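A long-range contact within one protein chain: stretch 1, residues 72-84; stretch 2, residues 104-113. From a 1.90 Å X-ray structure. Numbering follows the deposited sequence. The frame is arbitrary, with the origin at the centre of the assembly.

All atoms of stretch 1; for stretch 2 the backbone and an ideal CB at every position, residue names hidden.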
# COMPACT_ATOMS: atom_id res chain seq x y z
N ALA A 72 21.66 5.97 -11.04
CA ALA A 72 20.49 6.78 -10.69
C ALA A 72 19.43 5.98 -9.93
O ALA A 72 18.74 6.52 -9.06
CB ALA A 72 19.89 7.40 -11.94
N ASP A 73 19.31 4.69 -10.25
CA ASP A 73 18.32 3.83 -9.60
C ASP A 73 18.57 3.66 -8.10
O ASP A 73 17.68 3.28 -7.36
CB ASP A 73 18.32 2.43 -10.25
CG ASP A 73 17.91 2.46 -11.70
OD1 ASP A 73 17.25 3.44 -12.11
OD2 ASP A 73 18.22 1.49 -12.43
N THR A 74 19.80 3.94 -7.68
CA THR A 74 20.25 3.57 -6.33
C THR A 74 20.47 4.77 -5.41
O THR A 74 21.06 4.62 -4.34
CB THR A 74 21.57 2.78 -6.39
OG1 THR A 74 22.63 3.62 -6.88
CG2 THR A 74 21.43 1.57 -7.31
N GLN A 75 19.98 5.94 -5.81
CA GLN A 75 20.33 7.17 -5.10
C GLN A 75 19.23 7.82 -4.26
O GLN A 75 19.45 8.89 -3.68
CB GLN A 75 20.91 8.20 -6.08
CG GLN A 75 22.32 7.90 -6.55
CD GLN A 75 22.90 9.00 -7.42
OE1 GLN A 75 23.01 8.85 -8.63
NE2 GLN A 75 23.27 10.11 -6.80
N ALA A 76 18.06 7.20 -4.18
CA ALA A 76 17.01 7.76 -3.34
C ALA A 76 17.28 7.46 -1.87
O ALA A 76 18.02 6.53 -1.54
CB ALA A 76 15.66 7.22 -3.74
N GLU A 77 16.70 8.26 -0.98
CA GLU A 77 16.81 7.99 0.45
C GLU A 77 16.16 6.64 0.81
O GLU A 77 15.34 6.12 0.05
CB GLU A 77 16.17 9.13 1.26
CG GLU A 77 14.68 9.33 1.00
CD GLU A 77 14.08 10.46 1.81
OE1 GLU A 77 13.56 10.20 2.91
OE2 GLU A 77 14.10 11.62 1.33
N CYS A 78 16.54 6.09 1.95
CA CYS A 78 16.01 4.81 2.42
C CYS A 78 14.53 4.96 2.81
O CYS A 78 14.07 6.09 2.98
CB CYS A 78 16.88 4.29 3.58
SG CYS A 78 18.60 3.96 3.08
N ASN A 79 13.76 3.87 2.95
CA ASN A 79 14.16 2.46 2.87
C ASN A 79 14.76 2.00 1.55
O ASN A 79 14.28 2.37 0.48
CB ASN A 79 12.95 1.56 3.17
CG ASN A 79 12.58 1.55 4.64
OD1 ASN A 79 13.20 2.22 5.46
ND2 ASN A 79 11.55 0.78 4.99
N CYS A 80 15.80 1.18 1.65
CA CYS A 80 16.40 0.55 0.47
C CYS A 80 16.46 -0.96 0.65
O CYS A 80 16.79 -1.45 1.74
CB CYS A 80 17.81 1.13 0.24
SG CYS A 80 17.83 2.83 -0.37
N VAL A 81 16.15 -1.71 -0.40
CA VAL A 81 16.29 -3.16 -0.35
C VAL A 81 17.74 -3.55 -0.61
O VAL A 81 18.20 -4.61 -0.19
CB VAL A 81 15.32 -3.88 -1.32
CG1 VAL A 81 15.67 -3.60 -2.78
CG2 VAL A 81 15.29 -5.39 -1.04
N GLY A 82 18.47 -2.67 -1.30
CA GLY A 82 19.88 -2.87 -1.55
C GLY A 82 20.24 -3.11 -3.01
O GLY A 82 21.18 -3.85 -3.32
N VAL A 83 19.48 -2.49 -3.91
CA VAL A 83 19.84 -2.47 -5.33
C VAL A 83 21.23 -1.87 -5.52
O VAL A 83 21.58 -0.86 -4.91
CB VAL A 83 18.81 -1.66 -6.14
CG1 VAL A 83 19.27 -1.47 -7.59
CG2 VAL A 83 17.45 -2.33 -6.07
N LYS A 84 22.05 -2.52 -6.36
CA LYS A 84 23.41 -2.04 -6.60
C LYS A 84 23.65 -1.84 -8.10
O LYS A 84 23.20 -2.65 -8.91
CB LYS A 84 24.44 -2.99 -5.98
CG LYS A 84 24.34 -3.05 -4.46
CD LYS A 84 25.34 -4.02 -3.86
CE LYS A 84 25.31 -3.93 -2.33
NZ LYS A 84 26.60 -4.36 -1.72
N UNK A 104 12.77 2.06 -1.82
CA UNK A 104 12.66 3.15 -2.79
C UNK A 104 13.55 2.87 -3.99
O UNK A 104 13.22 3.25 -5.11
CB UNK A 104 13.03 4.49 -2.15
N UNK A 105 14.67 2.20 -3.74
CA UNK A 105 15.57 1.80 -4.83
C UNK A 105 14.88 0.76 -5.72
O UNK A 105 15.05 0.76 -6.93
CB UNK A 105 16.88 1.24 -4.27
N UNK A 106 14.06 -0.09 -5.11
CA UNK A 106 13.26 -1.05 -5.87
C UNK A 106 12.22 -0.33 -6.74
O UNK A 106 12.00 -0.69 -7.90
CB UNK A 106 12.57 -2.03 -4.92
N UNK A 107 11.58 0.68 -6.16
CA UNK A 107 10.62 1.49 -6.91
C UNK A 107 11.28 2.19 -8.09
O UNK A 107 10.75 2.18 -9.20
CB UNK A 107 9.97 2.52 -5.99
N UNK A 108 12.42 2.81 -7.86
CA UNK A 108 13.06 3.53 -8.95
C UNK A 108 13.61 2.60 -10.04
O UNK A 108 13.68 2.98 -11.21
CB UNK A 108 14.19 4.40 -8.39
N UNK A 109 13.97 1.38 -9.66
CA UNK A 109 14.50 0.42 -10.61
C UNK A 109 13.36 -0.20 -11.42
O UNK A 109 13.52 -0.50 -12.61
CB UNK A 109 15.30 -0.66 -9.89
N UNK A 110 12.20 -0.38 -10.80
CA UNK A 110 11.01 -0.77 -11.53
C UNK A 110 10.61 0.33 -12.51
O UNK A 110 10.22 0.05 -13.64
CB UNK A 110 9.86 -1.08 -10.56
N UNK A 111 10.72 1.59 -12.09
CA UNK A 111 10.40 2.71 -12.97
C UNK A 111 11.33 2.73 -14.17
O UNK A 111 10.92 3.09 -15.27
CB UNK A 111 10.49 4.04 -12.21
N UNK A 112 12.59 2.35 -13.95
CA UNK A 112 13.56 2.16 -15.03
C UNK A 112 13.02 1.16 -16.06
O UNK A 112 12.98 1.46 -17.26
CB UNK A 112 14.90 1.68 -14.47
N UNK A 113 12.61 -0.02 -15.60
CA UNK A 113 12.03 -1.04 -16.48
C UNK A 113 10.78 -0.56 -17.21
O UNK A 113 10.48 -1.01 -18.30
CB UNK A 113 11.69 -2.29 -15.67

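Stretch 2 is a helix, with backbone hydrogen bonds from N of 108 through 113 to the O four residues earlier, so the direction of CA-to-CB decides which positions meet the loop of stretch 1.

At 104 the CB points toward stretch 1, and the ideal CB lies 3.6 Å from Glu77 O and 3.6 Å from Asn79 O. The visible backbone already serves one of these carbonyls: N of 104 donates to Asn79 O (2.8 Å, 172°), a bond that any residue with a free NH could make. Glu77 O is left as the acceptor that a short donor could reach: Asn, Ser, Thr or Gln are plausible, and a carboxylate would face oxygens. The residue is Asn104. Its ND2 donates to Glu77 O (3.0 Å, 165°).

Position 105 also points toward stretch 1, its ideal CB 4.0 Å from Val83 CB and 4.3 Å from Cys80 SG. Beyond it the backbone NH groups of Val81, Gly82 and Val83 lie close together, a cluster of donors that calls for an acceptor; Asp fits best, with Asn or Glu less apt. Asp105 adopts chi1 p and spreads its carboxylate across the cluster: OD1 accepts from Val81 N (2.9 Å), while OD2 accepts from both Gly82 N and Val83 N (2.8 Å each). A water bridges Asp105 OD2 and Val83 O.

At 106 the CB is sideways, and the ideal CB is 4.1 Å from Val81 CG1. A small apolar residue suits; Ala106 makes that apolar contact through its CB. Position 107, sideways and beyond 5.5 Å, is unconstrained by stretch 1; it is Ala107.

Position 108 points toward stretch 1, the ideal CB 3.8 Å from Asp73 O, an acceptor, with Ala76 CB a small apolar neighbour. A small residue or a short polar one is reasonable: Ala, Ser or Asn. Asn108, chi1 m, does not bond to that carbonyl; its ND2 packs instead 3.4 Å from Ala76 CB.

Position 109 is sideways, its ideal CB 4.3 Å from Asp73 CB and 4.7 Å from Val83 CG1, a setting for Val, Thr, Ser or Ala. In Thr109, OG1 donates to Asp105 O (2.6 Å), which satisfies the hydroxyl within the helix while it packs 3.4 Å from Asp73 CB and 3.6 Å from Val83 CG1.

Positions 110 and 111 find nothing of stretch 1 within 5.5 Å of their ideal CB; they are Leu110 and Ala111.

At 112 the CB points toward stretch 1, 3.8 Å from Asp73 OD1. A donor or cation is favoured: His, Lys, Arg, Asn or Gln. His112 donates from ND1 to Asp73 OD2 (2.8 Å, 176°), with the oxygen at the ring edge near its plane.

Position 113 is out of reach; it is Met113, modelled as selenomethionine.

Stretch 2, residues 104-113: NDAANTLAHM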
# COMPACT_ATOMS: atom_id res chain seq x y z
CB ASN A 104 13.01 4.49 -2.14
CG ASN A 104 12.00 4.91 -1.10
OD1 ASN A 104 10.80 4.75 -1.30
ND2 ASN A 104 12.47 5.43 0.03
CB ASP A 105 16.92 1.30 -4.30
CG ASP A 105 16.79 0.20 -3.24
OD1 ASP A 105 15.66 -0.03 -2.74
OD2 ASP A 105 17.83 -0.41 -2.90
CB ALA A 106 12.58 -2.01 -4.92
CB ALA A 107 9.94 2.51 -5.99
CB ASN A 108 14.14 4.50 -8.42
CG ASN A 108 13.53 5.62 -7.58
OD1 ASN A 108 12.37 5.99 -7.76
ND2 ASN A 108 14.31 6.14 -6.64
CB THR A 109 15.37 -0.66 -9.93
OG1 THR A 109 16.32 -0.02 -9.07
CG2 THR A 109 16.15 -1.47 -10.98
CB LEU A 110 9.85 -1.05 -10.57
CG LEU A 110 9.92 -2.42 -9.88
CD1 LEU A 110 8.89 -2.52 -8.76
CD2 LEU A 110 9.75 -3.56 -10.89
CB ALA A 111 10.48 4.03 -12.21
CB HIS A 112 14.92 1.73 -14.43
CG HIS A 112 15.99 1.45 -15.43
ND1 HIS A 112 17.31 1.25 -15.06
CD2 HIS A 112 15.96 1.30 -16.78
CE1 HIS A 112 18.04 1.01 -16.14
NE2 HIS A 112 17.24 1.02 -17.19
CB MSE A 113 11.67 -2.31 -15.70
CG MSE A 113 12.85 -2.97 -15.03
SE MSE A 113 12.41 -4.69 -14.20
CE MSE A 113 12.00 -5.64 -15.86
O HOH W 1 14.52 5.27 -12.25
O HOH W 2 20.27 1.00 -3.28
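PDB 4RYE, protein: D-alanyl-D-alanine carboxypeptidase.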